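Local coordinates for protein phenylalanine hydroxylase (Colwellia psychrerythraea, PDB 2V27) that probably hydroxylates L-phenylalanine to L-tyrosine with tetrahydrobiopterin and molecular oxygen at a single non-haem iron, the first step of phenylalanine degradation, at residues V156-L161 and D242-L247; P129-S134 and N138-Y143. All coordinates share one frame; numbering follows the deposited sequence.

Interaction 2 joins the end of helix 120-131 to the start of helix 134-147, and interaction 1 sets the next helix, 152-167, against helix 241-254 near the end of the chain. Their centres lie 18 Å apart, bridged by the neighbouring helices 134-147 and 152-167: Tyr-143 OH is 3.2 Å from Leu-158 O, a probable hydrogen bond, and the hydroxyl end of Tyr-139 packs on Leu-161 (OH to CG 3.5 Å). The iron is held by His-122 and His-127 of helix 120-131 and Glu-167 of helix 152-167. The side chain of Leu-131 is about 10 Å from the metal; those of Thr-140 and Leu-158 are about 9 and 12 Å from that of Glu-167.

Interaction 1: V156-L161 and D242-L247; sequences VFLARL and DDIMEL
Leu-158 meets Ile-244 and Met-245 through the two branches of its isobutyl end, one methyl for each partner. CD2 lies 4.0 Å from CG2 of Ile-244, a methyl-to-methyl contact between side chains that run obliquely to one another. The other branch reaches CE of Met-245, with Leu-158 CD1 4.2 Å away, and here the two side chains cross at about a right angle. Met-245 brings its terminal methyl there by bending at chi2 (-41°), which turns the thioether back toward Leu-158. In Ile-244, CG2 stands anti to the backbone N and faces the leucine, while CG1 takes the place beside that N. The backbones stay well apart, Leu-158 CA and Ile-244 CA being 9.0 Å from each other, and no hydrogen bond joins the two segments; the contact consists of a few methyl groups.

The packed part is the Leu-158 and Ile-244 pair, both buried, with Met-146 of helix 134-147 touching both and Tyr-143 of the same helix resting on the leucine. Met-245 is partly exposed and marks the looser margin. On the far face of helix 241-254, the exposed Asp-242 and Glu-246 carry their carboxylates on the solvent side. A little further along, Phe-157 extends the same pairing of helices by packing on Val-248 and Ala-251. Helix 241-254 packs against helix 152-167, whose last residue is the iron ligand Glu-167, in the largely helical catalytic fold of the biopterin-dependent aromatic amino acid hydroxylases.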
# COMPACT_ATOMS: atom_id res chain seq x y z
N VAL B 156 -1.57 5.65 21.04
CA VAL B 156 -1.44 4.79 19.82
C VAL B 156 -2.72 3.94 19.69
O VAL B 156 -3.32 3.86 18.59
CB VAL B 156 -0.14 3.87 19.81
CG1 VAL B 156 -0.14 2.86 18.65
CG2 VAL B 156 1.15 4.72 19.78
N PHE B 157 -3.18 3.37 20.80
CA PHE B 157 -4.40 2.56 20.80
C PHE B 157 -5.62 3.40 20.51
O PHE B 157 -6.50 2.97 19.80
CB PHE B 157 -4.55 1.83 22.15
CG PHE B 157 -3.68 0.58 22.24
CD1 PHE B 157 -4.22 -0.66 21.87
CD2 PHE B 157 -2.34 0.66 22.65
CE1 PHE B 157 -3.42 -1.85 21.91
CE2 PHE B 157 -1.54 -0.50 22.68
CZ PHE B 157 -2.09 -1.75 22.33
N LEU B 158 -5.65 4.61 21.08
CA LEU B 158 -6.76 5.51 20.83
C LEU B 158 -6.80 5.89 19.33
O LEU B 158 -7.85 5.82 18.72
CB LEU B 158 -6.60 6.77 21.73
CG LEU B 158 -6.81 6.49 23.22
CD1 LEU B 158 -6.62 7.80 24.04
CD2 LEU B 158 -8.20 5.91 23.39
N ALA B 159 -5.67 6.29 18.76
CA ALA B 159 -5.62 6.59 17.31
C ALA B 159 -6.14 5.43 16.42
O ALA B 159 -6.75 5.68 15.38
CB ALA B 159 -4.19 7.03 16.89
N ARG B 160 -5.91 4.20 16.86
CA ARG B 160 -6.30 3.00 16.14
C ARG B 160 -7.84 2.91 16.19
O ARG B 160 -8.53 2.66 15.17
CB ARG B 160 -5.62 1.75 16.76
CG ARG B 160 -6.04 0.41 16.18
CD ARG B 160 -5.22 -0.72 16.84
NE ARG B 160 -3.79 -0.64 16.51
CZ ARG B 160 -2.83 -0.63 17.42
NH1 ARG B 160 -3.12 -0.74 18.73
NH2 ARG B 160 -1.57 -0.49 17.00
N LEU B 161 -8.41 3.15 17.38
CA LEU B 161 -9.85 3.22 17.55
C LEU B 161 -10.47 4.30 16.62
O LEU B 161 -11.46 4.04 15.92
CB LEU B 161 -10.24 3.50 19.01
CG LEU B 161 -11.75 3.68 19.28
CD1 LEU B 161 -12.67 2.49 18.82
CD2 LEU B 161 -11.98 3.99 20.80
N ASP B 242 -11.30 5.33 32.52
CA ASP B 242 -10.71 4.13 33.12
C ASP B 242 -11.14 2.83 32.44
O ASP B 242 -10.31 1.92 32.32
CB ASP B 242 -11.05 4.04 34.61
CG ASP B 242 -10.47 5.18 35.43
OD1 ASP B 242 -9.47 5.81 34.98
OD2 ASP B 242 -11.02 5.43 36.52
N ASP B 243 -12.41 2.74 32.01
CA ASP B 243 -12.90 1.54 31.30
C ASP B 243 -12.14 1.39 29.98
O ASP B 243 -11.70 0.29 29.62
CB ASP B 243 -14.39 1.57 30.99
CG ASP B 243 -15.26 1.64 32.23
OD1 ASP B 243 -14.86 1.09 33.30
OD2 ASP B 243 -16.36 2.24 32.12
N ILE B 244 -12.00 2.49 29.24
CA ILE B 244 -11.23 2.45 28.00
C ILE B 244 -9.77 1.97 28.22
O ILE B 244 -9.25 1.12 27.46
CB ILE B 244 -11.27 3.83 27.25
CG1 ILE B 244 -12.73 4.24 26.87
CG2 ILE B 244 -10.31 3.86 26.07
CD1 ILE B 244 -13.50 3.38 25.82
N MET B 245 -9.11 2.48 29.27
CA MET B 245 -7.73 2.11 29.55
C MET B 245 -7.63 0.64 30.02
O MET B 245 -6.65 -0.04 29.69
CB MET B 245 -7.05 3.08 30.52
CG MET B 245 -6.93 4.51 29.98
SD MET B 245 -6.47 4.59 28.21
CE MET B 245 -6.79 6.35 27.94
N GLU B 246 -8.67 0.15 30.70
CA GLU B 246 -8.75 -1.30 31.01
C GLU B 246 -8.76 -2.14 29.71
O GLU B 246 -8.08 -3.15 29.61
CB GLU B 246 -9.99 -1.65 31.82
CG GLU B 246 -9.86 -1.35 33.30
CD GLU B 246 -11.10 -1.74 34.08
OE1 GLU B 246 -12.04 -2.37 33.51
OE2 GLU B 246 -11.12 -1.39 35.28
N LEU B 247 -9.51 -1.69 28.71
CA LEU B 247 -9.59 -2.38 27.41
C LEU B 247 -8.24 -2.36 26.69
O LEU B 247 -7.79 -3.35 26.08
CB LEU B 247 -10.70 -1.74 26.57
CG LEU B 247 -12.11 -2.12 27.03
CD1 LEU B 247 -13.28 -1.26 26.47
CD2 LEU B 247 -12.42 -3.60 26.75

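Interaction 2: P129-S134 and N138-Y143; sequences PLLTNS and NYTEAY
The backbones of Ser-134 and Asn-138 meet in the first turn of helix 134-147: Asn-138 N donates to Ser-134 O at 2.9 Å, with an N-H...O angle of 160°. This i to i+4 bond follows a short turn between two consecutive helices, in which the weakly bonded, kinked last part of helix 120-131 leads into the turn and Asn-133 holds the N-cap position of helix 134-147. The turn has its own ties, Asn-133 N to Leu-130 O at 2.9 Å and the hydroxyl of Thr-132 to Pro-129 O.

The side chain of Asn-138 folds back over the preceding turn, its CG beside the backbone N (chi1 -66°) and 3.1 Å from Ser-134 O. ND2 also comes close to that oxygen, but the angle is too poor for a hydrogen bond, and the amide rests against a carbonyl already taken by the backbone N-H. The same side chain touches Arg-237 of helix 233-237. With an alanine here the amide is gone, which would probably leave Ser-134 O less covered and Arg-237 without this neighbour.

On the buried side, Leu-131 and Thr-140 cross at about a right angle. Leu-131 belongs to the helix that supplies the iron ligands His-122 and His-127, and its carbonyl oxygen is hydrogen-bonded to Thr-75 OG1. Thr-140 points its CB toward this leucine, while its hydroxyl is bonded to Phe-136 O in its own helix. What touches across the junction is therefore a methyl and a hydroxyl oxygen already engaged, Leu-131 CD2 lying 4.2 Å from Thr-140 OG1.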
# COMPACT_ATOMS: atom_id res chain seq x y z
N PRO B 129 -20.54 16.90 8.29
CA PRO B 129 -21.97 16.55 8.33
C PRO B 129 -22.36 15.62 9.50
O PRO B 129 -23.47 15.74 10.07
CB PRO B 129 -22.21 15.85 6.98
CG PRO B 129 -21.13 16.40 6.08
CD PRO B 129 -19.91 16.53 7.00
N LEU B 130 -21.47 14.71 9.89
CA LEU B 130 -21.77 13.86 11.03
C LEU B 130 -21.61 14.53 12.40
O LEU B 130 -22.17 14.04 13.39
CB LEU B 130 -20.99 12.54 10.90
CG LEU B 130 -21.68 11.62 9.89
CD1 LEU B 130 -20.65 10.53 9.48
CD2 LEU B 130 -22.91 10.98 10.46
N LEU B 131 -20.88 15.66 12.43
CA LEU B 131 -20.78 16.40 13.68
C LEU B 131 -22.09 17.14 14.03
O LEU B 131 -22.24 17.65 15.16
CB LEU B 131 -19.59 17.38 13.69
CG LEU B 131 -18.18 16.74 13.75
CD1 LEU B 131 -17.07 17.79 13.46
CD2 LEU B 131 -17.95 16.08 15.10
N THR B 132 -23.05 17.14 13.09
CA THR B 132 -24.41 17.63 13.43
C THR B 132 -25.26 16.52 14.09
O THR B 132 -26.39 16.79 14.57
CB THR B 132 -25.21 18.14 12.18
OG1 THR B 132 -25.56 17.01 11.35
CG2 THR B 132 -24.49 19.15 11.42
N ASN B 133 -24.76 15.27 14.07
CA ASN B 133 -25.45 14.13 14.63
C ASN B 133 -25.01 13.96 16.09
O ASN B 133 -23.80 13.92 16.40
CB ASN B 133 -25.11 12.88 13.79
CG ASN B 133 -25.71 11.57 14.33
OD1 ASN B 133 -26.69 11.03 13.76
ND2 ASN B 133 -25.12 11.02 15.38
N SER B 134 -25.99 13.87 16.99
CA SER B 134 -25.68 13.85 18.42
C SER B 134 -24.83 12.66 18.83
O SER B 134 -23.89 12.81 19.59
CB SER B 134 -26.97 13.85 19.22
OG SER B 134 -27.66 15.05 18.96
N ASN B 138 -21.11 13.37 20.16
CA ASN B 138 -20.84 13.04 21.58
C ASN B 138 -19.70 12.03 21.65
O ASN B 138 -18.88 12.08 22.56
CB ASN B 138 -22.07 12.55 22.34
CG ASN B 138 -23.13 13.61 22.50
OD1 ASN B 138 -22.86 14.83 22.42
ND2 ASN B 138 -24.36 13.15 22.69
N TYR B 139 -19.65 11.08 20.73
CA TYR B 139 -18.58 10.09 20.70
C TYR B 139 -17.23 10.79 20.44
O TYR B 139 -16.23 10.48 21.11
CB TYR B 139 -18.90 9.01 19.65
CG TYR B 139 -17.73 8.12 19.31
CD1 TYR B 139 -17.37 7.08 20.18
CD2 TYR B 139 -16.97 8.33 18.15
CE1 TYR B 139 -16.30 6.26 19.91
CE2 TYR B 139 -15.88 7.52 17.85
CZ TYR B 139 -15.53 6.50 18.73
OH TYR B 139 -14.48 5.65 18.36
N THR B 140 -17.20 11.74 19.51
CA THR B 140 -16.00 12.46 19.21
C THR B 140 -15.50 13.27 20.41
O THR B 140 -14.29 13.33 20.70
CB THR B 140 -16.21 13.32 17.95
OG1 THR B 140 -16.70 12.49 16.88
CG2 THR B 140 -14.94 14.01 17.50
N GLU B 141 -16.43 13.92 21.09
CA GLU B 141 -16.05 14.61 22.33
C GLU B 141 -15.47 13.62 23.38
O GLU B 141 -14.45 13.94 24.02
CB GLU B 141 -17.29 15.31 22.89
CG GLU B 141 -17.03 16.09 24.21
CD GLU B 141 -18.31 16.61 24.83
OE1 GLU B 141 -19.39 16.45 24.25
OE2 GLU B 141 -18.21 17.26 25.91
N ALA B 142 -16.13 12.50 23.57
CA ALA B 142 -15.68 11.50 24.55
C ALA B 142 -14.31 10.99 24.14
O ALA B 142 -13.42 10.76 24.99
CB ALA B 142 -16.66 10.36 24.64
N TYR B 143 -14.07 10.82 22.83
CA TYR B 143 -12.79 10.34 22.35
C TYR B 143 -11.71 11.36 22.75
O TYR B 143 -10.60 11.03 23.24
CB TYR B 143 -12.86 10.10 20.83
CG TYR B 143 -11.49 9.86 20.28
CD1 TYR B 143 -10.96 8.54 20.27
CD2 TYR B 143 -10.68 10.90 19.78
CE1 TYR B 143 -9.67 8.27 19.78
CE2 TYR B 143 -9.37 10.62 19.27
CZ TYR B 143 -8.86 9.28 19.29
OH TYR B 143 -7.60 8.99 18.86